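Local atomic coordinates of probable sulfate-binding lipoprotein SubI (Mycobacterium tuberculosis, PDB entry 6DDN), a protein that probably binds sulfate on the outer side of the cell membrane and hands it over for uptake into the cell. Residues A[179-184]-A[232-237]; A[155-160]-A[200-205]. One frame throughout, in Å; residues are numbered along the deposited sequence.

Interaction 1 (A[179-184]-A[232-237]); sequences KWNLLA and VLISYE. With SO4 (sulfate ion), chain C.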
# COMPACT_ATOMS: atom_id res chain seq x y z
N LYS A 179 6.81 2.48 5.26
CA LYS A 179 6.30 3.62 6.01
C LYS A 179 4.99 3.28 6.72
O LYS A 179 4.81 3.64 7.89
CB LYS A 179 6.12 4.82 5.08
CG LYS A 179 7.43 5.38 4.56
CD LYS A 179 7.24 6.14 3.26
CE LYS A 179 8.56 6.72 2.76
NZ LYS A 179 8.40 7.34 1.42
N TRP A 180 4.07 2.60 6.04
CA TRP A 180 2.90 2.06 6.73
C TRP A 180 3.32 1.15 7.87
O TRP A 180 2.78 1.24 8.98
CB TRP A 180 2.00 1.29 5.76
CG TRP A 180 1.49 2.07 4.58
CD1 TRP A 180 1.76 1.82 3.26
CD2 TRP A 180 0.61 3.19 4.60
NE1 TRP A 180 1.11 2.73 2.47
CE2 TRP A 180 0.39 3.58 3.26
CE3 TRP A 180 -0.02 3.92 5.62
CZ2 TRP A 180 -0.42 4.66 2.92
CZ3 TRP A 180 -0.83 4.99 5.28
CH2 TRP A 180 -1.02 5.35 3.94
N ASN A 181 4.31 0.28 7.62
CA ASN A 181 4.72 -0.72 8.60
C ASN A 181 5.30 -0.11 9.87
O ASN A 181 5.31 -0.77 10.91
CB ASN A 181 5.75 -1.67 7.98
CG ASN A 181 5.15 -2.60 6.95
OD1 ASN A 181 3.95 -2.54 6.66
ND2 ASN A 181 5.98 -3.48 6.39
N LEU A 182 5.79 1.13 9.80
CA LEU A 182 6.29 1.80 10.99
C LEU A 182 5.32 2.83 11.55
O LEU A 182 5.39 3.13 12.75
CB LEU A 182 7.63 2.49 10.69
CG LEU A 182 8.75 1.56 10.20
CD1 LEU A 182 10.10 2.25 10.27
CD2 LEU A 182 8.76 0.27 11.01
N LEU A 183 4.41 3.35 10.72
CA LEU A 183 3.38 4.25 11.23
C LEU A 183 2.42 3.52 12.17
O LEU A 183 2.03 4.08 13.20
CB LEU A 183 2.61 4.86 10.06
CG LEU A 183 3.27 6.06 9.40
CD1 LEU A 183 2.65 6.33 8.03
CD2 LEU A 183 3.17 7.29 10.29
N ALA A 184 2.04 2.29 11.83
CA ALA A 184 1.10 1.55 12.66
C ALA A 184 1.62 1.32 14.08
O ALA A 184 0.90 1.65 15.04
CB ALA A 184 0.72 0.24 11.98
N VAL A 232 7.92 -12.89 11.41
CA VAL A 232 6.71 -12.14 11.11
C VAL A 232 7.06 -11.06 10.09
O VAL A 232 8.07 -10.36 10.24
CB VAL A 232 6.09 -11.51 12.37
CG1 VAL A 232 7.16 -10.82 13.20
CG2 VAL A 232 4.97 -10.55 12.01
N LEU A 233 6.25 -10.96 9.04
CA LEU A 233 6.43 -9.96 7.99
C LEU A 233 5.31 -8.95 8.08
O LEU A 233 4.13 -9.30 7.92
CB LEU A 233 6.46 -10.63 6.61
CG LEU A 233 6.05 -9.75 5.42
CD1 LEU A 233 7.18 -8.80 5.05
CD2 LEU A 233 5.65 -10.61 4.23
N ILE A 234 5.66 -7.69 8.36
CA ILE A 234 4.68 -6.61 8.33
C ILE A 234 4.41 -6.26 6.87
O ILE A 234 5.34 -5.99 6.11
CB ILE A 234 5.18 -5.40 9.12
CG1 ILE A 234 5.96 -5.84 10.35
CG2 ILE A 234 4.02 -4.53 9.54
CD1 ILE A 234 6.35 -4.69 11.27
N SER A 235 3.14 -6.26 6.49
CA SER A 235 2.79 -6.16 5.08
C SER A 235 1.37 -5.64 4.94
O SER A 235 0.65 -5.48 5.93
CB SER A 235 2.94 -7.52 4.38
OG SER A 235 2.69 -7.41 2.99
N TYR A 236 0.98 -5.36 3.70
CA TYR A 236 -0.40 -5.03 3.41
C TYR A 236 -1.29 -6.25 3.62
O TYR A 236 -0.87 -7.39 3.45
CB TYR A 236 -0.57 -4.55 1.96
CG TYR A 236 0.40 -3.50 1.46
CD1 TYR A 236 1.69 -3.85 1.07
CD2 TYR A 236 0.01 -2.17 1.34
CE1 TYR A 236 2.57 -2.89 0.60
CE2 TYR A 236 0.89 -1.21 0.87
CZ TYR A 236 2.16 -1.58 0.50
OH TYR A 236 3.04 -0.63 0.03
N GLU A 237 -2.54 -5.99 4.00
CA GLU A 237 -3.53 -7.06 4.05
C GLU A 237 -3.78 -7.65 2.67
O GLU A 237 -4.03 -8.85 2.54
CB GLU A 237 -4.83 -6.54 4.67
CG GLU A 237 -5.86 -7.61 4.96
CD GLU A 237 -7.24 -7.02 5.16
OE1 GLU A 237 -7.58 -6.04 4.46
OE2 GLU A 237 -7.99 -7.52 6.02
S SO4 C . 6.06 -0.78 -1.80
O1 SO4 C . 6.20 -0.45 -3.22
O2 SO4 C . 4.97 -1.74 -1.64
O3 SO4 C . 7.30 -1.37 -1.30
O4 SO4 C . 5.76 0.43 -1.05

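Interaction 2 (A[155-160]-A[200-205]); sequences RDWDDL and IDFVNT. With SO4 (sulfate ion), chain G.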
# COMPACT_ATOMS: atom_id res chain seq x y z
N ARG A 155 0.20 -12.09 17.92
CA ARG A 155 -1.13 -11.50 17.91
C ARG A 155 -1.15 -9.98 18.05
O ARG A 155 -2.19 -9.38 17.75
CB ARG A 155 -1.99 -12.09 19.04
CG ARG A 155 -2.05 -13.61 19.09
CD ARG A 155 -3.08 -14.19 18.13
NE ARG A 155 -2.88 -15.62 17.94
CZ ARG A 155 -3.40 -16.33 16.95
NH1 ARG A 155 -4.17 -15.74 16.04
NH2 ARG A 155 -3.16 -17.63 16.86
N ASP A 156 -0.07 -9.35 18.49
CA ASP A 156 -0.11 -7.91 18.75
C ASP A 156 1.29 -7.33 18.61
O ASP A 156 2.28 -8.05 18.44
CB ASP A 156 -0.74 -7.62 20.12
CG ASP A 156 0.12 -8.08 21.29
OD1 ASP A 156 -0.34 -7.91 22.44
OD2 ASP A 156 1.24 -8.59 21.09
N TRP A 157 1.36 -6.00 18.70
CA TRP A 157 2.63 -5.31 18.46
C TRP A 157 3.68 -5.66 19.50
O TRP A 157 4.87 -5.70 19.18
CB TRP A 157 2.40 -3.80 18.42
CG TRP A 157 1.75 -3.36 17.15
CD1 TRP A 157 0.49 -2.88 17.00
CD2 TRP A 157 2.33 -3.36 15.84
NE1 TRP A 157 0.24 -2.58 15.68
CE2 TRP A 157 1.36 -2.87 14.95
CE3 TRP A 157 3.58 -3.74 15.34
CZ2 TRP A 157 1.59 -2.75 13.58
CZ3 TRP A 157 3.82 -3.61 13.98
CH2 TRP A 157 2.83 -3.12 13.12
N ASP A 158 3.26 -5.92 20.74
CA ASP A 158 4.22 -6.34 21.76
C ASP A 158 4.87 -7.67 21.40
O ASP A 158 6.00 -7.94 21.82
CB ASP A 158 3.53 -6.44 23.12
CG ASP A 158 3.38 -5.10 23.80
OD1 ASP A 158 4.11 -4.16 23.43
OD2 ASP A 158 2.53 -4.98 24.72
N ASP A 159 4.18 -8.51 20.63
CA ASP A 159 4.75 -9.79 20.23
C ASP A 159 5.97 -9.63 19.33
O ASP A 159 6.79 -10.55 19.26
CB ASP A 159 3.69 -10.64 19.52
CG ASP A 159 2.71 -11.28 20.49
OD1 ASP A 159 3.12 -11.64 21.61
OD2 ASP A 159 1.53 -11.43 20.12
N LEU A 160 6.11 -8.50 18.65
CA LEU A 160 7.26 -8.28 17.79
C LEU A 160 8.52 -7.95 18.57
O LEU A 160 9.62 -8.00 17.99
CB LEU A 160 6.98 -7.15 16.79
CG LEU A 160 5.76 -7.26 15.87
CD1 LEU A 160 5.96 -6.41 14.63
CD2 LEU A 160 5.45 -8.70 15.50
N ILE A 200 8.09 6.40 19.52
CA ILE A 200 9.45 6.36 19.00
C ILE A 200 10.24 5.25 19.68
O ILE A 200 10.95 4.47 19.02
CB ILE A 200 10.14 7.72 19.18
CG1 ILE A 200 9.35 8.83 18.47
CG2 ILE A 200 11.57 7.67 18.68
CD1 ILE A 200 9.62 8.91 16.99
N ASP A 201 10.14 5.15 21.01
CA ASP A 201 10.91 4.16 21.74
C ASP A 201 10.51 2.74 21.36
O ASP A 201 11.35 1.83 21.39
CB ASP A 201 10.75 4.37 23.25
CG ASP A 201 11.48 5.61 23.74
OD1 ASP A 201 11.95 6.40 22.89
OD2 ASP A 201 11.58 5.79 24.97
N PHE A 202 9.25 2.52 20.99
CA PHE A 202 8.85 1.20 20.50
C PHE A 202 9.49 0.91 19.15
O PHE A 202 10.12 -0.13 18.96
CB PHE A 202 7.34 1.09 20.41
CG PHE A 202 6.87 -0.22 19.83
CD1 PHE A 202 6.74 -0.39 18.47
CD2 PHE A 202 6.58 -1.29 20.67
CE1 PHE A 202 6.33 -1.60 17.94
CE2 PHE A 202 6.16 -2.50 20.14
CZ PHE A 202 6.03 -2.65 18.78
N VAL A 203 9.30 1.82 18.19
CA VAL A 203 9.92 1.67 16.87
C VAL A 203 11.43 1.53 17.02
O VAL A 203 12.07 0.74 16.31
CB VAL A 203 9.54 2.86 15.97
CG1 VAL A 203 10.42 2.91 14.73
CG2 VAL A 203 8.07 2.80 15.59
N ASN A 204 12.01 2.28 17.95
CA ASN A 204 13.44 2.17 18.25
C ASN A 204 13.82 0.72 18.57
O ASN A 204 14.71 0.15 17.94
CB ASN A 204 13.78 3.08 19.43
CG ASN A 204 15.14 3.72 19.30
OD1 ASN A 204 16.10 3.09 18.86
ND2 ASN A 204 15.23 4.99 19.68
N THR A 205 13.14 0.12 19.55
CA THR A 205 13.45 -1.24 19.94
C THR A 205 13.08 -2.24 18.85
O THR A 205 13.77 -3.24 18.65
CB THR A 205 12.74 -1.59 21.25
OG1 THR A 205 12.96 -0.54 22.20
CG2 THR A 205 13.27 -2.89 21.81
S SO4 G . -1.81 -3.51 19.79
O1 SO4 G . -1.95 -2.83 18.51
O2 SO4 G . -1.01 -4.71 19.59
O3 SO4 G . -1.15 -2.64 20.76
O4 SO4 G . -3.14 -3.88 20.28

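Interaction 1 (A[179-184]-A[232-237])
Asn181 ND2 is shared between two oxygens: it gives a short but bent, hence weak, hydrogen bond to Ile234 O (2.6 Å, N-H...O angle 122°), and it is also bonded to Thr169 OG1. An amide nitrogen with two hydrogens suits this place, since it can serve a strand carbonyl and a neighbouring hydroxyl at once in a buried setting. A chi1 of -72° sets Asn181 CG anti to the carbonyl carbon, which sends the amide from the helix to the strand. There the amide and the isoleucine branch run alongside each other, pointing opposite ways, and Ile234 CG2 rests 3.4 Å from Asn181 CG: the branch at CB puts a methyl against the amide, while the Ile234 backbone carbonyl accepts its N-H. Further along, Trp180 CD1 meets Tyr236 CE2 at 4.0 Å; the two ring planes are inclined at 66°. Both aromatic residues carry a polar end satisfied elsewhere: Trp180 NE1 reaches Ser110 O, and Tyr236 OH is bonded to Ser110 OG. The phenol also donates to O2 of a bound sulfate, 2.8 Å from Tyr236 OH, and that ion is held further by Ser175 OG and the backbone N of Ala60, Ser177 and Gly218. Helix 177-190 and strand 232-236 meet beside an anion site of backbone N-H groups and hydroxyls, consistent with the ligand cleft of a type 2 periplasmic binding protein.

Interaction 2 (A[155-160]-A[200-205])
Phe202 extends its ring from helix 196-210 with CG opposite the backbone N (chi1 176°), which brings the phenyl to the carbonyl and CB of Trp157, whereas the chi1 of Trp157 (-75°) only swings the indole. Trp157 O lies in the plane of the phenyl ring, at its edge, 3.3 Å from Phe202 CZ, where the weakly positive C-H rim of a phenyl suits an oxygen. Trp157 CB adds apolar packing, 3.8 Å from Phe202 CZ. Asp158 stands near Phe202 CE2, but its OD1 is paired with Lys189, whose side chain also touches Phe202. The turn carrying Trp157 is braced by two aspartates. Asp156 OD2 accepts from Asp159 N at 3.0 Å, and Asp159 OD2 receives Arg155 N (2.7 Å) and Asp156 N (3.1 Å) from opposite faces of its carboxylate plane. Short acidic side chains suit such a turn because they reach backbone N-H groups close to themselves. A sulfate, probably from the crystallisation liquor, takes the next N-H: Trp157 N to its O2 is 2.8 Å and nearly straight (170°). The indole NE1 is bonded to Gln257 O, and its ring meets Phe144 edge-to-face. The Asp156-Asp159 bond makes an Asx motif at the start of a short run of helix-like backbone, in the loop between strands 138-147 and 167-168, against which Phe202 of helix 196-210 packs.

In the fold
The two contacts adjoin, their centres about 12 Å apart and their segments alternating along the chain. Trp157 and Leu160 of interaction 2 face the helix and strand of interaction 1: Trp157 CZ2 lies 3.5 Å from Ala184 CB, and Leu160 CD1 lies 3.8 Å from Ile234 CD1. Ile234 therefore packs on Asn181 through its CG2 methyl and on the 155-160 turn through CD1. Pro185, on the same helix as Ala184, touches both Trp157 and Phe202. Of the two, interaction 1 borders the probable ligand cleft; the sulfate bonded to Trp157 N is a separate ion, well away from the one bonded to Tyr236 OH.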